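Local coordinates for putative alpha-L-fucosidase (Bacteroides thetaiotaomicron, PDB 4H41), which is probably an alpha-L-fucosidase that takes part in breaking down host glycans, built on a TIM-barrel fold, at residues B[129-132]-B[133-136]; B[172-175]-B[176-180]. One frame throughout, in Å; residues are numbered along the deposited sequence.

Interaction 1: B[129-132]-B[133-136]; sequences TGDL and SWEI. With NA (sodium ion), chain Q.
Asp131 and Ser133 meet in the loop that joins helix 125-129 to helix 136-151 of the TIM barrel, and the turn is held by local hydrogen bonds. One carboxylate oxygen takes two donors from the same residue: the backbone N of Ser133 reaches Asp131 OD1 at 2.9 Å on its anti side, and the Ser133 hydroxyl donates to OD1 from the syn side, OG to OD1 2.6 Å. Both come from the same face of the carboxylate, nearly 30° out of its plane, and the two bonds together restrain the rotation of the group. With CG anti to the backbone N (chi1 178°), the acid lies beside its own carbonyl carbon and its OD1 reaches forward to Ser133.

A further side-chain bond precedes this pair: Thr129 OG1 accepts from Asp131 N at 3.1 Å in an ST turn and is also hydrogen-bonded to Arg125 O. Backbone bonds tighten the loop. Glu135 N donates to Leu132 O at 3.0 Å, while the bond from Trp134 N to Asp131 O is weak.

Packing is centred on the Trp134 indole. Asp131 O sits at the ring edge, near its plane, 3.3 Å from CD1, whereas Thr129 OG1 approaches obliquely and its side chain crosses the indole at about a right angle. On another side of the turn, Leu132 CD1 touches the bent chain of Glu135 at CG, whose carboxylate is held by Ser123 N and Tyr126 N.

Metal coordination completes the set: Ser133 OG binds the sodium ion at 2.4 Å, one of five ligand atoms.

Interaction 2: B[172-175]-B[176-180]; sequences GAID and AFRAM
Gly172 O accepts from Ala176 N and opens the hydrogen-bond ladder of helix 173-187, the helix of a beta-alpha-beta unit between barrel strands 157-162 and 193-195. Gly172 is the N-cap residue, and its positive phi suits a residue without a side chain. This first bond, 2.9 Å from Ala176 N to Gly172 O, is more bent than the three that follow. Next, Phe177 N meets Ala173 O at 2.9 Å, close to straight at 172°; Arg178 N then pairs with Ile174 O, and Ala179 N with Asp175 O. Every carbonyl from Gly172 to Asp175 is thus satisfied by the amide four residues on, and Ala176 O continues the series by accepting from the N of selenomethionine Met180.

The side chains make few direct contacts. Phe177 CG lies 3.3 Å from Ala173 O, which approaches the ring obliquely, and CE2 reaches Ala173 CB at 4.3 Å. CG stands beside the backbone N (chi1 -69°), which turns the ring back toward Ala173; Leu132, Ile162, Ile166 and Ile233 surround it. Replacing Phe177 by an alanine is likely to open a gap among these apolar neighbours and strip Leu132 of its contact with the ring.

Arg178 runs back over the preceding turn, its CD 3.8 Å from Ile174 CG2. A bend at chi3 (66°) then turns the guanidinium off this line, and NH1 donates to Gly232 O in helix 219-233. The opposite charges of Asp175 and Arg178 do not touch; one water joins them, donating to Asp175 OD1 at 3.2 Å and accepting from Arg178 NE at 2.8 Å.

Overall arrangement
Interactions 1 and 2 follow one another along the chain, their centres about 9 Å apart on the same side of the chain's centre, and they touch directly. Leu132 joins them: its CD2 lies 3.7 Å from Phe177 CE1 and 3.8 Å from Ala173 CA, so the loop of 129-136 packs on the first turns of helix 173-187. Beside it, Ile136 CD1 meets Ala176 CA at 3.8 Å. The backbone of Leu132 also bonds to Lys171, just before the helix. Residues of both interactions, Asp131, Ser133, Trp134, Ile136, Gly172 and Asp175, line with Lys171 a pocket that holds a polyether, probably from the crystallisation liquor.

Interaction 1: B[129-132]-B[133-136]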
loop_
_atom_site.group_PDB
_atom_site.type_symbol
_atom_site.label_atom_id
_atom_site.label_comp_id
_atom_site.label_asym_id
_atom_site.label_seq_id
_atom_site.Cartn_x
_atom_site.Cartn_y
_atom_site.Cartn_z
ATOM N N THR B 129 6.136 24.284 14.019
ATOM C CA THR B 129 6.985 25.484 14.132
ATOM C C THR B 129 8.480 25.280 13.905
ATOM O O THR B 129 9.167 26.245 13.599
ATOM C CB THR B 129 6.852 26.062 15.546
ATOM O OG1 THR B 129 7.366 25.117 16.502
ATOM C CG2 THR B 129 5.416 26.495 15.883
ATOM N N GLY B 130 8.991 24.091 14.188
ATOM C CA GLY B 130 10.420 23.817 14.128
ATOM C C GLY B 130 11.125 24.100 15.433
ATOM O O GLY B 130 12.346 23.920 15.511
ATOM N N ASP B 131 10.380 24.497 16.496
ATOM C CA ASP B 131 10.982 24.828 17.787
ATOM C C ASP B 131 10.610 23.730 18.771
ATOM O O ASP B 131 9.456 23.612 19.179
ATOM C CB ASP B 131 10.525 26.209 18.246
ATOM C CG ASP B 131 11.029 26.666 19.604
ATOM O OD1 ASP B 131 11.559 25.838 20.348
ATOM O OD2 ASP B 131 10.879 27.855 19.916
ATOM N N LEU B 132 11.591 22.917 19.160
ATOM C CA LEU B 132 11.305 21.770 20.038
ATOM C C LEU B 132 10.970 22.167 21.465
ATOM O O LEU B 132 10.354 21.367 22.166
ATOM C CB LEU B 132 12.490 20.791 20.042
ATOM C CG LEU B 132 12.260 19.402 20.655
ATOM C CD1 LEU B 132 11.050 18.714 20.102
ATOM C CD2 LEU B 132 13.472 18.519 20.439
ATOM N N SER B 133 11.305 23.396 21.883
ATOM C CA SER B 133 11.049 23.833 23.259
ATOM C C SER B 133 9.539 23.899 23.552
ATOM O O SER B 133 9.182 23.863 24.727
ATOM C CB SER B 133 11.764 25.157 23.554
ATOM O OG SER B 133 11.173 26.246 22.877
ATOM N N TRP B 134 8.640 23.935 22.511
ATOM C CA TRP B 134 7.188 23.889 22.722
ATOM C C TRP B 134 6.725 22.585 23.369
ATOM O O TRP B 134 5.645 22.554 23.951
ATOM C CB TRP B 134 6.416 24.027 21.397
ATOM C CG TRP B 134 6.432 25.390 20.808
ATOM C CD1 TRP B 134 7.010 25.770 19.639
ATOM C CD2 TRP B 134 5.739 26.541 21.305
ATOM N NE1 TRP B 134 6.813 27.113 19.425
ATOM C CE2 TRP B 134 6.028 27.612 20.430
ATOM C CE3 TRP B 134 4.920 26.775 22.419
ATOM C CZ2 TRP B 134 5.509 28.894 20.622
ATOM C CZ3 TRP B 134 4.414 28.056 22.619
ATOM C CH2 TRP B 134 4.780 29.117 21.776
ATOM N N GLU B 135 7.513 21.499 23.258
ATOM C CA GLU B 135 7.101 20.203 23.796
ATOM C C GLU B 135 7.347 20.050 25.292
ATOM O O GLU B 135 6.872 19.088 25.904
ATOM C CB GLU B 135 7.822 19.103 23.022
ATOM C CG GLU B 135 7.488 19.087 21.525
ATOM C CD GLU B 135 6.002 18.947 21.243
ATOM O OE1 GLU B 135 5.305 18.315 22.067
ATOM O OE2 GLU B 135 5.507 19.598 20.299
ATOM N N ILE B 136 8.075 20.975 25.894
ATOM C CA ILE B 136 8.418 20.851 27.307
ATOM C C ILE B 136 7.191 20.928 28.220
ATOM O O ILE B 136 7.056 20.083 29.104
ATOM C CB ILE B 136 9.434 21.941 27.724
ATOM C CG1 ILE B 136 10.760 21.846 26.911
ATOM C CG2 ILE B 136 9.738 21.819 29.236
ATOM C CD1 ILE B 136 11.595 23.068 27.022
HETATM NA NA NA Q . 11.605 28.188 24.288
#

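Interaction 2: B[172-175]-B[176-180]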
loop_
_atom_site.group_PDB
_atom_site.type_symbol
_atom_site.label_atom_id
_atom_site.label_comp_id
_atom_site.label_asym_id
_atom_site.label_seq_id
_atom_site.Cartn_x
_atom_site.Cartn_y
_atom_site.Cartn_z
ATOM N N GLY B 172 15.696 25.310 20.105
ATOM C CA GLY B 172 15.182 24.792 21.365
ATOM C C GLY B 172 15.402 23.323 21.676
ATOM O O GLY B 172 14.981 22.878 22.739
ATOM N N ALA B 173 16.065 22.551 20.795
ATOM C CA ALA B 173 16.219 21.099 21.023
ATOM C C ALA B 173 17.105 20.772 22.213
ATOM O O ALA B 173 16.745 19.906 23.017
ATOM C CB ALA B 173 16.759 20.414 19.780
ATOM N N ILE B 174 18.242 21.447 22.338
ATOM C CA ILE B 174 19.173 21.145 23.433
ATOM C C ILE B 174 18.485 21.443 24.785
ATOM O O ILE B 174 18.486 20.607 25.685
ATOM C CB ILE B 174 20.527 21.879 23.285
ATOM C CG1 ILE B 174 21.336 21.293 22.121
ATOM C CG2 ILE B 174 21.343 21.788 24.579
ATOM C CD1 ILE B 174 22.550 22.136 21.687
ATOM N N ASP B 175 17.803 22.572 24.866
ATOM C CA ASP B 175 17.075 22.968 26.068
ATOM C C ASP B 175 15.924 22.014 26.353
ATOM O O ASP B 175 15.673 21.665 27.507
ATOM C CB ASP B 175 16.587 24.427 25.965
ATOM C CG ASP B 175 17.768 25.403 26.057
ATOM O OD1 ASP B 175 18.627 25.226 26.971
ATOM O OD2 ASP B 175 17.807 26.357 25.280
ATOM N N ALA B 176 15.250 21.565 25.289
ATOM C CA ALA B 176 14.120 20.647 25.441
ATOM C C ALA B 176 14.564 19.307 25.956
ATOM O O ALA B 176 13.961 18.775 26.876
ATOM C CB ALA B 176 13.382 20.484 24.125
ATOM N N PHE B 177 15.593 18.737 25.350
ATOM C CA PHE B 177 16.128 17.440 25.761
ATOM C C PHE B 177 16.654 17.509 27.185
ATOM O O PHE B 177 16.430 16.581 27.957
ATOM C CB PHE B 177 17.249 16.984 24.802
ATOM C CG PHE B 177 16.851 16.603 23.392
ATOM C CD1 PHE B 177 15.637 15.984 23.134
ATOM C CD2 PHE B 177 17.731 16.774 22.339
ATOM C CE1 PHE B 177 15.279 15.633 21.835
ATOM C CE2 PHE B 177 17.398 16.346 21.056
ATOM C CZ PHE B 177 16.171 15.810 20.810
ATOM N N ARG B 178 17.319 18.600 27.536
ATOM C CA ARG B 178 17.843 18.784 28.911
ATOM C C ARG B 178 16.707 18.818 29.918
ATOM O O ARG B 178 16.794 18.153 30.941
ATOM C CB ARG B 178 18.653 20.058 29.014
ATOM C CG ARG B 178 20.023 19.931 28.384
ATOM C CD ARG B 178 20.677 21.291 28.299
ATOM N NE ARG B 178 20.976 21.833 29.626
ATOM C CZ ARG B 178 22.115 21.678 30.295
ATOM N NH1 ARG B 178 23.114 20.967 29.773
ATOM N NH2 ARG B 178 22.266 22.228 31.495
ATOM N N ALA B 179 15.641 19.572 29.636
ATOM C CA ALA B 179 14.525 19.703 30.580
ATOM C C ALA B 179 13.756 18.415 30.737
ATOM O O ALA B 179 13.427 18.019 31.857
ATOM C CB ALA B 179 13.590 20.816 30.140
HETATM N N MSE B 180 13.470 17.755 29.635
HETATM C CA MSE B 180 12.675 16.521 29.666
HETATM C C MSE B 180 13.471 15.392 30.258
HETATM O O MSE B 180 12.964 14.719 31.146
HETATM C CB MSE B 180 12.156 16.197 28.257
HETATM C CG MSE B 180 11.139 17.237 27.801
HETATM SE SE MSE B 180 10.392 17.059 25.998
HETATM C CE MSE B 180 12.047 16.909 24.976
HETATM O O HOH W 1 18.926 23.745 29.801
#